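Local structure of beta-n-acetylhexosaminidase (Streptococcus pneumoniae, 4AZI) at residues V31-A34 / S35-G38; V72-A75 / I76-T80; T347-A350 / D351-D355; N360-A363 / L364-E367; N400-A403 / E404-L408. The protein probably hydrolyses terminal beta-linked N-acetylglucosamine residues from glycans, acting as a family 20 exo-beta-D-N-acetylglucosaminidase catalytic module of pneumococcal StrH. The protein carries 2 engineered substitutions. One frame throughout, in Å; residues are numbered along the deposited sequence.

Interaction 1: residues V31-A34 / S35-G38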
loop_
_atom_site.group_PDB
_atom_site.type_symbol
_atom_site.label_atom_id
_atom_site.label_comp_id
_atom_site.label_asym_id
_atom_site.label_seq_id
_atom_site.Cartn_x
_atom_site.Cartn_y
_atom_site.Cartn_z
ATOM N N VAL A 31 -11.669 -6.655 -0.922
ATOM C CA VAL A 31 -12.478 -5.424 -0.861
ATOM C C VAL A 31 -13.778 -5.655 -0.071
ATOM O O VAL A 31 -14.113 -4.876 0.827
ATOM C CB VAL A 31 -12.810 -4.899 -2.287
ATOM C CG1 VAL A 31 -13.973 -3.913 -2.265
ATOM C CG2 VAL A 31 -11.586 -4.259 -2.926
ATOM N N ASP A 32 -14.476 -6.740 -0.418
ATOM C CA ASP A 32 -15.695 -7.198 0.266
ATOM C C ASP A 32 -15.495 -7.385 1.760
ATOM O O ASP A 32 -16.283 -6.890 2.568
ATOM C CB ASP A 32 -16.155 -8.548 -0.307
ATOM C CG ASP A 32 -16.751 -8.432 -1.689
ATOM O OD1 ASP A 32 -17.002 -7.298 -2.144
ATOM O OD2 ASP A 32 -16.983 -9.492 -2.310
ATOM N N LYS A 33 -14.448 -8.130 2.115
ATOM C CA LYS A 33 -14.121 -8.391 3.507
ATOM C C LYS A 33 -13.727 -7.118 4.235
ATOM O O LYS A 33 -14.079 -6.949 5.394
ATOM C CB LYS A 33 -13.005 -9.434 3.630
ATOM C CG LYS A 33 -12.890 -10.049 5.014
ATOM C CD LYS A 33 -14.143 -10.839 5.370
ATOM C CE LYS A 33 -14.076 -11.393 6.781
ATOM N NZ LYS A 33 -15.339 -12.109 7.143
ATOM N N ALA A 34 -13.002 -6.231 3.556
ATOM C CA ALA A 34 -12.639 -4.933 4.139
ATOM C C ALA A 34 -13.878 -4.076 4.389
ATOM O O ALA A 34 -14.005 -3.448 5.436
ATOM C CB ALA A 34 -11.649 -4.201 3.252
ATOM N N SER A 35 -14.793 -4.070 3.424
ATOM C CA SER A 35 -16.038 -3.312 3.538
ATOM C C SER A 35 -16.926 -3.793 4.688
ATOM O O SER A 35 -17.563 -2.982 5.362
ATOM C CB SER A 35 -16.823 -3.358 2.229
ATOM O OG SER A 35 -18.033 -2.638 2.372
ATOM N N GLU A 36 -16.973 -5.107 4.909
ATOM C CA GLU A 36 -17.821 -5.643 5.961
ATOM C C GLU A 36 -17.232 -5.368 7.342
ATOM O O GLU A 36 -17.970 -5.131 8.308
ATOM C CB GLU A 36 -18.058 -7.146 5.771
ATOM C CG GLU A 36 -17.177 -8.036 6.634
ATOM C CD GLU A 36 -17.715 -9.449 6.776
ATOM O OE1 GLU A 36 -17.901 -10.119 5.739
ATOM O OE2 GLU A 36 -17.941 -9.884 7.927
ATOM N N LEU A 37 -15.903 -5.396 7.421
ATOM C CA LEU A 37 -15.197 -5.263 8.690
ATOM C C LEU A 37 -14.980 -3.793 9.061
ATOM O O LEU A 37 -14.592 -3.485 10.188
ATOM C CB LEU A 37 -13.865 -6.033 8.648
ATOM C CG LEU A 37 -13.954 -7.568 8.559
ATOM C CD1 LEU A 37 -12.592 -8.190 8.279
ATOM C CD2 LEU A 37 -14.573 -8.173 9.811
ATOM N N GLY A 38 -15.244 -2.896 8.114
ATOM C CA GLY A 38 -15.203 -1.453 8.379
ATOM C C GLY A 38 -13.892 -0.741 8.108
ATOM O O GLY A 38 -13.662 0.369 8.621
#

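Interaction 2: residues V72-A75 / I76-T80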
loop_
_atom_site.group_PDB
_atom_site.type_symbol
_atom_site.label_atom_id
_atom_site.label_comp_id
_atom_site.label_asym_id
_atom_site.label_seq_id
_atom_site.Cartn_x
_atom_site.Cartn_y
_atom_site.Cartn_z
ATOM N N VAL A 72 7.820 -2.643 -24.388
ATOM C CA VAL A 72 7.816 -2.389 -22.948
ATOM C C VAL A 72 7.036 -3.494 -22.236
ATOM O O VAL A 72 7.521 -4.080 -21.261
ATOM C CB VAL A 72 7.259 -0.989 -22.627
ATOM C CG1 VAL A 72 6.981 -0.838 -21.140
ATOM C CG2 VAL A 72 8.230 0.087 -23.106
ATOM N N LYS A 73 5.843 -3.792 -22.746
ATOM C CA LYS A 73 5.026 -4.882 -22.208
ATOM C C LYS A 73 5.773 -6.218 -22.194
ATOM O O LYS A 73 5.741 -6.934 -21.196
ATOM C CB LYS A 73 3.723 -5.025 -22.986
ATOM C CG LYS A 73 2.751 -3.874 -22.796
ATOM C CD LYS A 73 1.517 -4.052 -23.667
ATOM C CE LYS A 73 0.453 -3.063 -23.247
ATOM N NZ LYS A 73 -0.787 -3.142 -24.060
ATOM N N LYS A 74 6.439 -6.539 -23.306
ATOM C CA LYS A 74 7.217 -7.773 -23.422
ATOM C C LYS A 74 8.381 -7.805 -22.426
ATOM O O LYS A 74 8.607 -8.814 -21.758
ATOM C CB LYS A 74 7.712 -7.959 -24.860
ATOM C CG LYS A 74 8.389 -9.294 -25.118
ATOM C CD LYS A 74 8.415 -9.641 -26.603
ATOM C CE LYS A 74 9.355 -10.806 -26.878
ATOM N NZ LYS A 74 10.778 -10.450 -26.621
ATOM N N ALA A 75 9.097 -6.689 -22.322
ATOM C CA ALA A 75 10.221 -6.565 -21.405
ATOM C C ALA A 75 9.804 -6.755 -19.939
ATOM O O ALA A 75 10.445 -7.508 -19.202
ATOM C CB ALA A 75 10.905 -5.220 -21.598
ATOM N N ILE A 76 8.734 -6.066 -19.534
ATOM C CA ILE A 76 8.199 -6.143 -18.175
ATOM C C ILE A 76 7.706 -7.554 -17.837
ATOM O O ILE A 76 8.011 -8.080 -16.768
ATOM C CB ILE A 76 7.075 -5.108 -17.947
ATOM C CG1 ILE A 76 7.667 -3.694 -17.925
ATOM C CG2 ILE A 76 6.327 -5.404 -16.649
ATOM C CD1 ILE A 76 6.625 -2.594 -17.878
ATOM N N ILE A 77 6.954 -8.162 -18.749
ATOM C CA ILE A 77 6.531 -9.546 -18.559
ATOM C C ILE A 77 7.760 -10.437 -18.314
ATOM O O ILE A 77 7.787 -11.210 -17.352
ATOM C CB ILE A 77 5.632 -10.052 -19.710
ATOM C CG1 ILE A 77 4.280 -9.330 -19.654
ATOM C CG2 ILE A 77 5.417 -11.557 -19.600
ATOM C CD1 ILE A 77 3.437 -9.427 -20.913
ATOM N N GLU A 78 8.782 -10.291 -19.154
ATOM C CA GLU A 78 10.051 -11.009 -18.961
ATOM C C GLU A 78 10.742 -10.725 -17.626
ATOM O O GLU A 78 11.211 -11.647 -16.966
ATOM C CB GLU A 78 11.002 -10.760 -20.133
ATOM C CG GLU A 78 10.722 -11.678 -21.316
ATOM C CD GLU A 78 11.077 -11.061 -22.655
ATOM O OE1 GLU A 78 11.731 -9.991 -22.684
ATOM O OE2 GLU A 78 10.680 -11.643 -23.687
ATOM N N GLY A 79 10.817 -9.456 -17.232
ATOM C CA GLY A 79 11.356 -9.104 -15.911
ATOM C C GLY A 79 10.570 -9.761 -14.775
ATOM O O GLY A 79 11.144 -10.287 -13.813
ATOM N N THR A 80 9.247 -9.752 -14.899
ATOM C CA THR A 80 8.386 -10.270 -13.841
ATOM C C THR A 80 8.486 -11.794 -13.719
ATOM O O THR A 80 8.615 -12.323 -12.610
ATOM C CB THR A 80 6.939 -9.755 -14.001
ATOM O OG1 THR A 80 6.935 -8.342 -13.772
ATOM C CG2 THR A 80 5.989 -10.429 -13.016
HETATM O O HOH W 1 12.040 -8.488 -25.230
#

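Interaction 3: residues T347-A350 / D351-D355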
loop_
_atom_site.group_PDB
_atom_site.type_symbol
_atom_site.label_atom_id
_atom_site.label_comp_id
_atom_site.label_asym_id
_atom_site.label_seq_id
_atom_site.Cartn_x
_atom_site.Cartn_y
_atom_site.Cartn_z
ATOM N N THR A 347 -10.098 -9.533 10.544
ATOM C CA THR A 347 -11.208 -9.526 11.499
ATOM C C THR A 347 -10.721 -9.210 12.917
ATOM O O THR A 347 -11.332 -8.397 13.618
ATOM C CB THR A 347 -11.975 -10.870 11.472
ATOM O OG1 THR A 347 -12.451 -11.118 10.144
ATOM C CG2 THR A 347 -13.157 -10.855 12.436
ATOM N N ALA A 348 -9.616 -9.837 13.318
ATOM C CA ALA A 348 -9.004 -9.597 14.629
ATOM C C ALA A 348 -8.640 -8.122 14.862
ATOM O O ALA A 348 -8.948 -7.565 15.917
ATOM C CB ALA A 348 -7.784 -10.487 14.811
ATOM N N PHE A 349 -8.003 -7.500 13.871
ATOM C CA PHE A 349 -7.647 -6.069 13.928
ATOM C C PHE A 349 -8.901 -5.185 14.048
ATOM O O PHE A 349 -8.926 -4.242 14.835
ATOM C CB PHE A 349 -6.803 -5.681 12.704
ATOM C CG PHE A 349 -6.075 -4.359 12.834
ATOM C CD1 PHE A 349 -5.447 -3.991 14.027
ATOM C CD2 PHE A 349 -5.985 -3.497 11.741
ATOM C CE1 PHE A 349 -4.770 -2.776 14.130
ATOM C CE2 PHE A 349 -5.309 -2.284 11.840
ATOM C CZ PHE A 349 -4.698 -1.926 13.035
ATOM N N ALA A 350 -9.942 -5.507 13.279
ATOM C CA ALA A 350 -11.204 -4.769 13.363
ATOM C C ALA A 350 -11.880 -4.979 14.722
ATOM O O ALA A 350 -12.346 -4.019 15.338
ATOM C CB ALA A 350 -12.137 -5.162 12.227
ATOM N N ASP A 351 -11.910 -6.229 15.187
ATOM C CA ASP A 351 -12.557 -6.570 16.463
ATOM C C ASP A 351 -11.896 -5.944 17.687
ATOM O O ASP A 351 -12.579 -5.587 18.649
ATOM C CB ASP A 351 -12.669 -8.088 16.636
ATOM C CG ASP A 351 -13.830 -8.676 15.860
ATOM O OD1 ASP A 351 -14.691 -7.901 15.388
ATOM O OD2 ASP A 351 -13.888 -9.910 15.716
ATOM N N HIS A 352 -10.577 -5.813 17.650
ATOM C CA HIS A 352 -9.838 -5.184 18.742
ATOM C C HIS A 352 -9.958 -3.683 18.741
ATOM O O HIS A 352 -9.603 -3.033 19.722
ATOM C CB HIS A 352 -8.369 -5.597 18.707
ATOM C CG HIS A 352 -8.110 -6.976 19.262
ATOM N ND1 HIS A 352 -8.446 -7.330 20.521
ATOM C CD2 HIS A 352 -7.508 -8.092 18.690
ATOM C CE1 HIS A 352 -8.089 -8.608 20.737
ATOM N NE2 HIS A 352 -7.515 -9.074 19.616
ATOM N N ASN A 353 -10.456 -3.117 17.642
ATOM C CA ASN A 353 -10.522 -1.659 17.473
ATOM C C ASN A 353 -11.878 -1.178 16.952
ATOM O O ASN A 353 -11.940 -0.412 15.981
ATOM C CB ASN A 353 -9.416 -1.197 16.522
ATOM C CG ASN A 353 -8.037 -1.333 17.122
ATOM O OD1 ASN A 353 -7.671 -0.583 18.022
ATOM N ND2 ASN A 353 -7.252 -2.272 16.606
ATOM N N LYS A 354 -12.953 -1.608 17.611
ATOM C CA LYS A 354 -14.321 -1.373 17.121
ATOM C C LYS A 354 -14.721 0.105 17.019
ATOM O O LYS A 354 -15.582 0.451 16.216
ATOM C CB LYS A 354 -15.338 -2.141 17.960
ATOM C CG LYS A 354 -15.333 -3.645 17.726
ATOM C CD LYS A 354 -16.424 -4.314 18.550
ATOM C CE LYS A 354 -16.427 -5.819 18.357
ATOM N NZ LYS A 354 -15.361 -6.471 19.168
ATOM N N ASP A 355 -14.099 0.956 17.835
ATOM C CA ASP A 355 -14.292 2.411 17.777
ATOM C C ASP A 355 -13.784 3.045 16.480
ATOM O O ASP A 355 -14.288 4.083 16.052
ATOM C CB ASP A 355 -13.622 3.099 18.975
ATOM C CG ASP A 355 -12.327 2.414 19.408
ATOM O OD1 ASP A 355 -12.206 1.175 19.253
ATOM O OD2 ASP A 355 -11.433 3.114 19.926
#

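Interaction 4: residues N360-A363 / L364-E367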
loop_
_atom_site.group_PDB
_atom_site.type_symbol
_atom_site.label_atom_id
_atom_site.label_comp_id
_atom_site.label_asym_id
_atom_site.label_seq_id
_atom_site.Cartn_x
_atom_site.Cartn_y
_atom_site.Cartn_z
ATOM N N ASN A 360 -20.976 -2.743 9.424
ATOM C CA ASN A 360 -21.132 -3.341 8.105
ATOM C C ASN A 360 -22.375 -2.802 7.408
ATOM O O ASN A 360 -23.504 -3.086 7.820
ATOM C CB ASN A 360 -21.181 -4.871 8.212
ATOM C CG ASN A 360 -21.327 -5.560 6.866
ATOM O OD1 ASN A 360 -21.385 -4.924 5.809
ATOM N ND2 ASN A 360 -21.387 -6.883 6.902
ATOM N N TYR A 361 -22.147 -2.045 6.340
ATOM C CA TYR A 361 -23.206 -1.345 5.617
ATOM C C TYR A 361 -23.679 -2.054 4.354
ATOM O O TYR A 361 -24.444 -1.480 3.571
ATOM C CB TYR A 361 -22.763 0.095 5.302
ATOM C CG TYR A 361 -22.966 1.009 6.483
ATOM C CD1 TYR A 361 -24.196 1.629 6.696
ATOM C CD2 TYR A 361 -21.943 1.227 7.409
ATOM C CE1 TYR A 361 -24.403 2.452 7.789
ATOM C CE2 TYR A 361 -22.139 2.047 8.506
ATOM C CZ TYR A 361 -23.375 2.652 8.690
ATOM O OH TYR A 361 -23.584 3.462 9.776
ATOM N N ASN A 362 -23.246 -3.299 4.161
ATOM C CA ASN A 362 -23.584 -4.041 2.942
ATOM C C ASN A 362 -25.053 -4.433 2.831
ATOM O O ASN A 362 -25.656 -4.259 1.772
ATOM C CB ASN A 362 -22.675 -5.253 2.748
ATOM C CG ASN A 362 -21.323 -4.875 2.175
ATOM O OD1 ASN A 362 -21.222 -4.368 1.047
ATOM N ND2 ASN A 362 -20.271 -5.114 2.951
ATOM N N ALA A 363 -25.622 -4.951 3.917
ATOM C CA ALA A 363 -27.055 -5.266 3.962
ATOM C C ALA A 363 -27.909 -4.033 3.653
ATOM O O ALA A 363 -28.900 -4.129 2.923
ATOM C CB ALA A 363 -27.443 -5.879 5.303
ATOM N N LEU A 364 -27.509 -2.880 4.195
ATOM C CA LEU A 364 -28.169 -1.609 3.896
ATOM C C LEU A 364 -28.182 -1.291 2.398
ATOM O O LEU A 364 -29.232 -0.947 1.853
ATOM C CB LEU A 364 -27.562 -0.444 4.699
ATOM C CG LEU A 364 -28.181 0.948 4.487
ATOM C CD1 LEU A 364 -29.692 0.919 4.679
ATOM C CD2 LEU A 364 -27.568 1.991 5.406
ATOM N N ARG A 365 -27.028 -1.408 1.740
ATOM C CA ARG A 365 -26.935 -1.131 0.303
ATOM C C ARG A 365 -27.797 -2.078 -0.539
ATOM O O ARG A 365 -28.301 -1.685 -1.599
ATOM C CB ARG A 365 -25.479 -1.152 -0.180
ATOM C CG ARG A 365 -24.699 0.111 0.151
ATOM C CD ARG A 365 -23.318 0.114 -0.491
ATOM N NE ARG A 365 -22.369 -0.761 0.200
ATOM C CZ ARG A 365 -21.628 -0.393 1.243
ATOM N NH1 ARG A 365 -21.723 0.838 1.738
ATOM N NH2 ARG A 365 -20.790 -1.257 1.797
ATOM N N GLU A 366 -27.949 -3.316 -0.059
ATOM C CA GLU A 366 -28.792 -4.330 -0.698
ATOM C C GLU A 366 -30.281 -4.021 -0.549
ATOM O O GLU A 366 -31.058 -4.222 -1.490
ATOM C CB GLU A 366 -28.494 -5.724 -0.135
ATOM C CG GLU A 366 -27.172 -6.321 -0.590
ATOM C CD GLU A 366 -26.780 -7.573 0.184
ATOM O OE1 GLU A 366 -27.590 -8.069 0.996
ATOM O OE2 GLU A 366 -25.648 -8.063 -0.019
ATOM N N GLU A 367 -30.679 -3.547 0.629
ATOM C CA GLU A 367 -32.068 -3.142 0.846
ATOM C C GLU A 367 -32.445 -1.876 0.071
ATOM O O GLU A 367 -33.555 -1.786 -0.457
ATOM C CB GLU A 367 -32.393 -2.991 2.340
ATOM C CG GLU A 367 -32.679 -4.307 3.058
ATOM C CD GLU A 367 -33.794 -5.117 2.412
ATOM O OE1 GLU A 367 -34.975 -4.729 2.537
ATOM O OE2 GLU A 367 -33.481 -6.142 1.768
HETATM O O HOH W 2 -26.117 -3.019 6.631
#

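Interaction 5: residues N400-A403 / E404-L408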
loop_
_atom_site.group_PDB
_atom_site.type_symbol
_atom_site.label_atom_id
_atom_site.label_comp_id
_atom_site.label_asym_id
_atom_site.label_seq_id
_atom_site.Cartn_x
_atom_site.Cartn_y
_atom_site.Cartn_z
ATOM N N ASN A 400 -18.979 -1.249 16.947
ATOM C CA ASN A 400 -19.696 -1.529 18.196
ATOM C C ASN A 400 -21.211 -1.601 18.033
ATOM O O ASN A 400 -21.898 -2.166 18.885
ATOM C CB ASN A 400 -19.361 -0.485 19.257
ATOM C CG ASN A 400 -17.975 -0.665 19.828
ATOM O OD1 ASN A 400 -17.645 -1.731 20.339
ATOM N ND2 ASN A 400 -17.149 0.380 19.739
ATOM N N LYS A 401 -21.718 -1.044 16.933
ATOM C CA LYS A 401 -23.153 -0.793 16.779
ATOM C C LYS A 401 -23.820 -1.515 15.601
ATOM O O LYS A 401 -24.704 -0.953 14.936
ATOM C CB LYS A 401 -23.411 0.716 16.693
ATOM C CG LYS A 401 -23.007 1.495 17.934
ATOM C CD LYS A 401 -23.890 1.160 19.129
ATOM C CE LYS A 401 -23.277 1.655 20.434
ATOM N NZ LYS A 401 -23.330 3.138 20.545
ATOM N N GLN A 402 -23.418 -2.760 15.357
ATOM C CA GLN A 402 -24.013 -3.545 14.275
ATOM C C GLN A 402 -25.488 -3.846 14.534
ATOM O O GLN A 402 -26.327 -3.640 13.658
ATOM C CB GLN A 402 -23.240 -4.847 14.030
ATOM C CG GLN A 402 -23.584 -5.522 12.710
ATOM C CD GLN A 402 -23.396 -4.607 11.511
ATOM O OE1 GLN A 402 -22.386 -3.909 11.397
ATOM N NE2 GLN A 402 -24.371 -4.600 10.614
ATOM N N ALA A 403 -25.791 -4.332 15.736
ATOM C CA ALA A 403 -27.166 -4.629 16.134
ATOM C C ALA A 403 -28.073 -3.424 15.880
ATOM O O ALA A 403 -29.161 -3.560 15.310
ATOM C CB ALA A 403 -27.214 -5.049 17.595
ATOM N N GLU A 404 -27.586 -2.247 16.266
ATOM C CA GLU A 404 -28.305 -0.990 16.111
ATOM C C GLU A 404 -28.560 -0.661 14.638
ATOM O O GLU A 404 -29.680 -0.303 14.269
ATOM C CB GLU A 404 -27.545 0.147 16.820
ATOM C CG GLU A 404 -27.542 0.071 18.354
ATOM C CD GLU A 404 -26.616 -0.997 18.944
ATOM O OE1 GLU A 404 -25.987 -1.779 18.194
ATOM O OE2 GLU A 404 -26.513 -1.059 20.190
ATOM N N LEU A 405 -27.532 -0.807 13.799
ATOM C CA LEU A 405 -27.686 -0.648 12.347
ATOM C C LEU A 405 -28.653 -1.677 11.748
ATOM O O LEU A 405 -29.484 -1.336 10.903
ATOM C CB LEU A 405 -26.333 -0.725 11.629
ATOM C CG LEU A 405 -26.321 -0.584 10.101
ATOM C CD1 LEU A 405 -26.971 0.714 9.634
ATOM C CD2 LEU A 405 -24.899 -0.684 9.572
ATOM N N ASP A 406 -28.539 -2.925 12.190
ATOM C CA ASP A 406 -29.400 -4.001 11.703
ATOM C C ASP A 406 -30.883 -3.714 11.927
ATOM O O ASP A 406 -31.700 -3.948 11.038
ATOM C CB ASP A 406 -29.002 -5.335 12.338
ATOM C CG ASP A 406 -27.593 -5.776 11.949
ATOM O OD1 ASP A 406 -27.058 -5.309 10.922
ATOM O OD2 ASP A 406 -27.017 -6.604 12.679
ATOM N N THR A 407 -31.214 -3.195 13.112
ATOM C CA THR A 407 -32.580 -2.768 13.446
ATOM C C THR A 407 -33.069 -1.701 12.475
ATOM O O THR A 407 -34.209 -1.746 12.021
ATOM C CB THR A 407 -32.666 -2.214 14.886
ATOM O OG1 THR A 407 -32.101 -3.160 15.802
ATOM C CG2 THR A 407 -34.126 -1.907 15.284
ATOM N N LEU A 408 -32.197 -0.744 12.161
ATOM C CA LEU A 408 -32.523 0.314 11.205
ATOM C C LEU A 408 -32.777 -0.239 9.808
ATOM O O LEU A 408 -33.689 0.219 9.121
ATOM C CB LEU A 408 -31.433 1.390 11.170
ATOM C CG LEU A 408 -31.285 2.280 12.411
ATOM C CD1 LEU A 408 -30.138 3.259 12.234
ATOM C CD2 LEU A 408 -32.578 3.024 12.739
#

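Interaction 1: residues V31-A34 / S35-G38
The shortest sound polar bond runs from S35 N to V31 O, at 2.8 Å, and it sets the i to i+4 rhythm that E36 N to D32 O and L37 N to K33 O repeat. The bonds become less straight along the series, the N-H...O angle falling from 156° at S35 to 145° at L37. The next bond, G38 N to A34 O, is weak and strongly bent. Here the helix ends: G38 is the first residue to leave helical angles, its positive phi being a conformation that glycine, lacking a side chain, adopts readily. Helix 24-37 is the crossover of a beta-alpha-beta unit, joining barrel strands 10-16 and 41-45 of the TIM barrel. On the flank toward helix 339-352, K33 serves two neighbours. A bend at chi2 (64°) turns its chain along the helix, where CG and CE both pass L37 CD1; the first of these contacts, K33 CG to L37 CD1, is 3.8 Å. Its ammonium forms a salt bridge with E36, K33 NZ to OE2 at 3.5 Å, with OE1 at the same distance, the glutamate approaching across the lysine chain three residues on. L37 CG lies 3.2 Å from K33 O, tucked against the same carbonyl that its own N-H uses. Beyond this turn, K33 and L37 both lean on T347 of helix 339-352, while D32 OD1 bonds to the hydroxyl of Y103.

Interaction 2: residues V72-A75 / I76-T80
K74 crosses E78 obliquely, one turn further along helix 69-83. Its CG stands anti to the backbone N (chi1 -173°), and after an extended run the chain bends only at chi4 (-67°), which turns the ammonium toward the glutamate. K74 NZ donates to E78 OE2 at 3.2 Å, using that oxygen's syn lone pair. E78 OE1 is reached through water 1, which accepts from K74 NZ at 2.7 Å and donates to E78 OE1 at 3.0 Å. Both carboxylate oxygens are thus linked to one ammonium, directly and through a water bridge, an arrangement expected to hold the carboxylate's rotation and to favour its charged form. The lysine's aliphatic part takes part too, since K74 CG and CE each lie 3.6 Å from E78 OE2. Elsewhere on the helix, V72 and I76 run side by side and point the same way, with V72 CG1 touching I76 CD1 at 3.7 Å; I76 continues inward onto L51 and M58. I77 folds its CG1 down on the backbone, 3.2 Å from K73 O. The backbone bonds beneath are nearly straight, that of I76 N to V72 O reaching 170°. A75, between the charged pair and the apolar flank, packs on A127 and K130 of helix 122-130. The pattern is that of an amphipathic helix with an i to i+4 lysine-glutamate salt bridge on its solvent side and an aliphatic flank, formed by V72 and I76, against the body of the catalytic domain.

Interaction 3: residues T347-A350 / D351-D355
At the C-terminal end of helix 339-352, which follows the last strand of the TIM barrel, N353 folds its amide back onto the last turn of the helix. N353 ND2 donates to F349 O at 3.1 Å, with an N-H...O angle of 158°; the donor lies in the carbonyl plane, and the acceptor lies close to the plane of the amide. The same nitrogen sits 3.5 Å from F349 CE1, with ring and amide planes 78° apart. F349 CG is anti to the backbone N (chi1 -164°), which carries the ring inward to W279 and the strand 321-329. The side-chain bond thus takes up a carbonyl near the C-terminal end, where N353 N bonds to A350 O, from well above its carbonyl plane. One turn earlier, D351 N to T347 O is short at 2.7 Å. Beside that bond the two side chains run alongside each other, T347 CG2 meeting D351 OD2 at 3.5 Å, while D351 OD1 forms a salt bridge with R399. K354, in the loop beyond, bends at chi4 and returns its NZ to D351 O at 3.0 Å, on a lone pair in the carbonyl plane.

Interaction 4: residues N360-A363 / L364-E367
The first turn of helix 362-368 starts from Y361 at the N-cap position, with R365 N bonded to Y361 O at 3.2 Å and the following i to i+4 bonds, from E366 and E367, in step. N360, just before it, builds an Asx turn: its OD1 accepts from N362 N at 3.0 Å and also from N362 ND2, the two donors arriving from opposite faces of the N360 amide plane. Water 2 spans the same turn, accepting from L364 N and donating to N360 O. R365 crosses the N362 amide at a slant. N362 OD1 receives a weak bond from R365 NH2 at 3.2 Å, the amide and guanidinium planes standing 88° apart, and it also accepts from K107 NZ. The arginine chain, kinked at chi3 (-76°), folds back over the start of the helix and lays one face of its guanidinium above Y361 O, which sits 3.8 Å from the plane and over its centre. On the apolar side, Y361 and L364 point the same way, and L364 CD2 touches Y361 CD1 at 3.6 Å, at the ring edge and in its plane. The phenol continues to N394 O and L397 N, tying the turn to the segment ahead of helix 402-414. Chemically, N362 OD1 has two cationic partners, K107 by a hydrogen bond and R365 by a weak one; they would probably polarise its amide and may strengthen ND2 as a donor to N360, consistent with a second shell behind the Asx turn.

Interaction 5: residues N400-A403 / E404-L408
Q402 and D406 form the tight part of this turn, one helical turn apart, whereas K401 and E404 on the exposed flank touch by their chains but do not pair their charges. Q402 NE2 donates to D406 OD1 at 2.8 Å, on the syn side of the carboxylate but 30° out of its plane, and the amide and carboxylate planes are turned 50° apart. The glutamine chain turns at chi2, bringing its amide across to the aspartate, while its OE1 accepts from N360 N. The backbone below is equally close, D406 N reaching Q402 O at 2.7 Å. L405 is the buried residue here: its CD2 approaches Q402 NE2 to 4.1 Å, and the side chain packs on Y361 and L397. On the solvent side the lysine and glutamate chains meet by their carbons, K401 CD and E404 CD being 3.5 Å apart. Their charges stay separated, K401 NZ lying 5.3 Å from E404 OE2, so any attraction between them is probably modest. The E404 chain bends at chi2 (75°), placing E404 OE1 3.3 Å from K401 CA. With K401 at the N-cap position and its carbonyl receiving L405 N, this is the opening turn of helix 402-414, a helix whose glutamine and leucine look inward to the turn before helix 362-368 and whose charged residues line the surface.

In the fold
From the N terminus, all five contacts follow in series; each is local to one helix or its end, so none closes a long loop and none nest or cross. Interaction 1 ends the first crossover helix of the barrel. Interaction 2, about 33 Å away between centres, stands apart on helix 69-83 and touches none of the others. Interactions 3 and 4 both touch interaction 1: interaction 3, on helix 339-352, packs T347 and A350 against L37, and interaction 4 sets R365 beside S35. Interaction 5 touches 3 and 4 but not 1, meeting interaction 4 along N360 and Y361 and interaction 3 where K354 packs on N400. Interactions 1, 3, 4 and 5 together tie the C-terminal helices to the barrel's outer helices.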